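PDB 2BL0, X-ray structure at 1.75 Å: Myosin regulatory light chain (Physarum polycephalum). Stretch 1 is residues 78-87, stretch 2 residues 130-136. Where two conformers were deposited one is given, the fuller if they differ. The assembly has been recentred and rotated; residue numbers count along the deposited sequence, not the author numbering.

Stretch 1 78-87: MLDAFRALDK
Stretch 2 (130-136) NYESFVD

Two helices that run in nearly opposite directions can pack through a few large side chains spaced one turn apart, with a hydrogen bond at the end of the row. The myosin regulatory light chain of Physarum polycephalum offers a compact example. Its helix 78-85, which begins earlier in the chain, packs against helix 131-136, which continues later; their axes approach to 10.1 Å at 156° between N-to-C directions. As the residue numbers rise along one helix, their partners' numbers fall along the other: the CA of Met-78 lies 6.9 Å from the CA of Val-135, that of Leu-79 6.8 Å from the CA of Glu-132, and that of Phe-82 6.7 Å from the CA of Tyr-131. The two stretches together bury 456 Å².

The first helix keeps phi/psi near -65/-40 through Arg-83, with backbone bonds such as Phe-82 N to Met-78 O (2.9 Å) and Arg-83 N to Leu-79 O (2.8 Å). Met-78 points its CB toward the partner and, with chi angles m, t, m, brings CE to 3.9 Å from Val-135 CG1. Leu-79 starts out sideways, but its end comes nearer: with chi1 at -118° and chi2 at -148°, both between wells, CD2 reaches the edge of the tyrosine ring, 3.7 Å from Tyr-131 CE1. Asp-80 and Ala-81 lie out of reach.

Phe-82, one turn after Met-78, has the largest area covered in stretch 1 (82 Å²). Its chi1 of -82° (m) and chi2 of -62° meet Tyr-131 with chi1 of 55° (p) and chi2 of 70°, and the result is a reciprocal arrangement. Phe-82 CB sits over a face of the Tyr-131 ring, 3.6 Å from the ring centroid, while Tyr-131 CB sits over a face of the Phe-82 ring, 3.8 Å from that centroid. The ring planes are only 9° apart, yet the centroids are 5.4 Å apart, so the rings are slid past each other and barely overlap; each covers the other's CB instead. Farther out, Phe-82 CD2 approaches Val-135 CG2 (chi1 t) at 3.7 Å, and Phe-82 CZ approaches Phe-134 CD2 (chi1 t, chi2 69°) at 3.8 Å.

Arg-83 directs its CB away, though its CD still passes 3.8 Å from Tyr-131 OH. Asp-86, in the loop at phi/psi -84/99, points its CB toward the second helix. With chi1 t and chi2 -10°, its OD2 accepts a 2.6 Å hydrogen bond from Tyr-131 OH, near the plane of the ring. The tyrosine thus spans the contact, its base against Phe-82 and its hydroxyl on the loop. Lys-87 projects beyond reach.

The second helix is anchored at its start by Asn-130 (phi/psi -87/113, chi1 t), the N-cap, whose OD1 accepts from Ser-133 N at 3.0 Å. Asn-130, directly before Tyr-131, thereby satisfies the first-turn amide of Ser-133, though neither Asn-130 nor Ser-133 touches stretch 1.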

# COMPACT_ATOMS: atom_id res chain seq x y z
N MET B 78 -10.64 -2.47 29.99
CA MET B 78 -10.28 -3.87 29.77
C MET B 78 -9.56 -4.47 30.97
O MET B 78 -9.84 -5.60 31.36
CB MET B 78 -9.37 -4.02 28.55
CG MET B 78 -10.09 -3.84 27.19
SD MET B 78 -9.08 -4.42 25.78
CE MET B 78 -8.19 -3.03 25.40
N LEU B 79 -8.63 -3.74 31.55
CA LEU B 79 -7.89 -4.29 32.69
C LEU B 79 -8.79 -4.44 33.92
O LEU B 79 -8.65 -5.40 34.67
CB LEU B 79 -6.69 -3.42 33.02
CG LEU B 79 -5.28 -4.02 32.90
CD1 LEU B 79 -4.39 -3.37 33.95
CD2 LEU B 79 -5.18 -5.52 33.02
N ASP B 80 -9.69 -3.48 34.12
CA ASP B 80 -10.72 -3.56 35.17
C ASP B 80 -11.59 -4.80 34.98
O ASP B 80 -11.92 -5.51 35.94
CB ASP B 80 -11.63 -2.32 35.12
CG ASP B 80 -10.99 -1.08 35.71
OD1 ASP B 80 -9.87 -1.13 36.24
OD2 ASP B 80 -11.57 0.03 35.68
N ALA B 81 -12.00 -5.04 33.73
CA ALA B 81 -12.81 -6.22 33.39
C ALA B 81 -12.06 -7.48 33.74
O ALA B 81 -12.58 -8.34 34.40
CB ALA B 81 -13.18 -6.22 31.93
N PHE B 82 -10.81 -7.60 33.29
CA PHE B 82 -10.05 -8.82 33.52
C PHE B 82 -9.71 -9.02 35.00
O PHE B 82 -9.71 -10.12 35.50
CB PHE B 82 -8.76 -8.87 32.67
CG PHE B 82 -8.99 -9.32 31.25
CD1 PHE B 82 -9.48 -10.59 30.98
CD2 PHE B 82 -8.72 -8.48 30.18
CE1 PHE B 82 -9.69 -11.00 29.68
CE2 PHE B 82 -8.92 -8.89 28.88
CZ PHE B 82 -9.42 -10.16 28.62
N ARG B 83 -9.44 -7.93 35.70
CA ARG B 83 -9.18 -8.03 37.13
C ARG B 83 -10.39 -8.60 37.88
O ARG B 83 -10.23 -9.35 38.84
CB ARG B 83 -8.83 -6.66 37.69
CG ARG B 83 -8.46 -6.68 39.17
CD ARG B 83 -7.26 -7.54 39.49
NE ARG B 83 -6.58 -6.99 40.65
CZ ARG B 83 -6.58 -7.50 41.87
NH1 ARG B 83 -7.22 -8.65 42.14
NH2 ARG B 83 -5.93 -6.85 42.84
N ALA B 84 -11.58 -8.23 37.43
CA ALA B 84 -12.82 -8.69 38.04
C ALA B 84 -13.07 -10.17 37.76
O ALA B 84 -13.86 -10.81 38.47
CB ALA B 84 -13.98 -7.86 37.52
N LEU B 85 -12.43 -10.69 36.71
CA LEU B 85 -12.49 -12.10 36.33
C LEU B 85 -11.32 -12.92 36.88
O LEU B 85 -11.32 -14.15 36.79
CB LEU B 85 -12.56 -12.21 34.81
CG LEU B 85 -13.75 -11.49 34.17
CD1 LEU B 85 -13.63 -11.37 32.65
CD2 LEU B 85 -15.04 -12.18 34.55
N ASP B 86 -10.35 -12.25 37.52
CA ASP B 86 -9.12 -12.88 37.97
C ASP B 86 -9.31 -13.54 39.35
O ASP B 86 -9.25 -12.86 40.37
CB ASP B 86 -8.01 -11.81 38.01
CG ASP B 86 -6.66 -12.36 38.42
OD1 ASP B 86 -6.59 -13.53 38.87
OD2 ASP B 86 -5.62 -11.66 38.35
N LYS B 87 -9.52 -14.86 39.35
CA LYS B 87 -9.81 -15.61 40.58
C LYS B 87 -8.64 -15.75 41.55
O LYS B 87 -8.84 -15.79 42.77
CB LYS B 87 -10.32 -17.03 40.26
CG LYS B 87 -11.40 -17.14 39.20
CD LYS B 87 -11.91 -18.59 39.13
CE LYS B 87 -13.11 -18.76 38.21
NZ LYS B 87 -13.82 -20.05 38.47
N ASN B 130 -1.82 -14.68 30.40
CA ASN B 130 -1.61 -13.43 31.11
C ASN B 130 -2.45 -12.38 30.42
O ASN B 130 -2.18 -12.02 29.26
CB ASN B 130 -0.13 -13.05 31.09
CG ASN B 130 0.17 -11.77 31.85
OD1 ASN B 130 -0.18 -10.70 31.38
ND2 ASN B 130 0.84 -11.89 33.01
N TYR B 131 -3.47 -11.88 31.12
CA TYR B 131 -4.45 -11.02 30.47
C TYR B 131 -3.92 -9.63 30.19
O TYR B 131 -4.33 -9.04 29.22
CB TYR B 131 -5.81 -11.00 31.20
CG TYR B 131 -5.77 -10.62 32.66
CD1 TYR B 131 -5.49 -9.33 33.05
CD2 TYR B 131 -6.03 -11.57 33.64
CE1 TYR B 131 -5.46 -8.97 34.41
CE2 TYR B 131 -6.00 -11.23 35.00
CZ TYR B 131 -5.72 -9.92 35.37
OH TYR B 131 -5.69 -9.59 36.71
N GLU B 132 -3.01 -9.08 31.00
CA GLU B 132 -2.40 -7.80 30.63
C GLU B 132 -1.61 -7.90 29.31
O GLU B 132 -1.63 -6.95 28.50
CB GLU B 132 -1.51 -7.28 31.75
CG GLU B 132 -1.10 -5.82 31.54
CD GLU B 132 0.08 -5.62 30.59
OE1 GLU B 132 0.95 -6.51 30.51
OE2 GLU B 132 0.15 -4.53 29.95
N SER B 133 -0.94 -9.02 29.07
CA SER B 133 -0.25 -9.22 27.80
C SER B 133 -1.26 -9.28 26.66
O SER B 133 -0.99 -8.80 25.56
CB SER B 133 0.60 -10.50 27.79
OG SER B 133 1.66 -10.43 28.75
N PHE B 134 -2.44 -9.84 26.93
CA PHE B 134 -3.51 -9.93 25.93
C PHE B 134 -4.03 -8.53 25.63
O PHE B 134 -4.16 -8.17 24.47
CB PHE B 134 -4.61 -10.88 26.42
CG PHE B 134 -5.75 -11.06 25.42
CD1 PHE B 134 -5.55 -11.74 24.23
CD2 PHE B 134 -7.01 -10.52 25.68
CE1 PHE B 134 -6.61 -11.89 23.30
CE2 PHE B 134 -8.06 -10.68 24.78
CZ PHE B 134 -7.86 -11.35 23.59
N VAL B 135 -4.29 -7.74 26.67
CA VAL B 135 -4.71 -6.35 26.52
C VAL B 135 -3.64 -5.59 25.76
O VAL B 135 -3.92 -4.86 24.82
CB VAL B 135 -4.99 -5.69 27.90
CG1 VAL B 135 -5.27 -4.21 27.74
CG2 VAL B 135 -6.16 -6.42 28.59
N ASP B 136 -2.39 -5.80 26.11
CA ASP B 136 -1.31 -5.11 25.43
C ASP B 136 -1.29 -5.43 23.93
O ASP B 136 -1.08 -4.53 23.09
CB ASP B 136 0.04 -5.43 26.08
CG ASP B 136 1.19 -4.78 25.37
OD1 ASP B 136 1.56 -5.26 24.28
OD2 ASP B 136 1.78 -3.78 25.80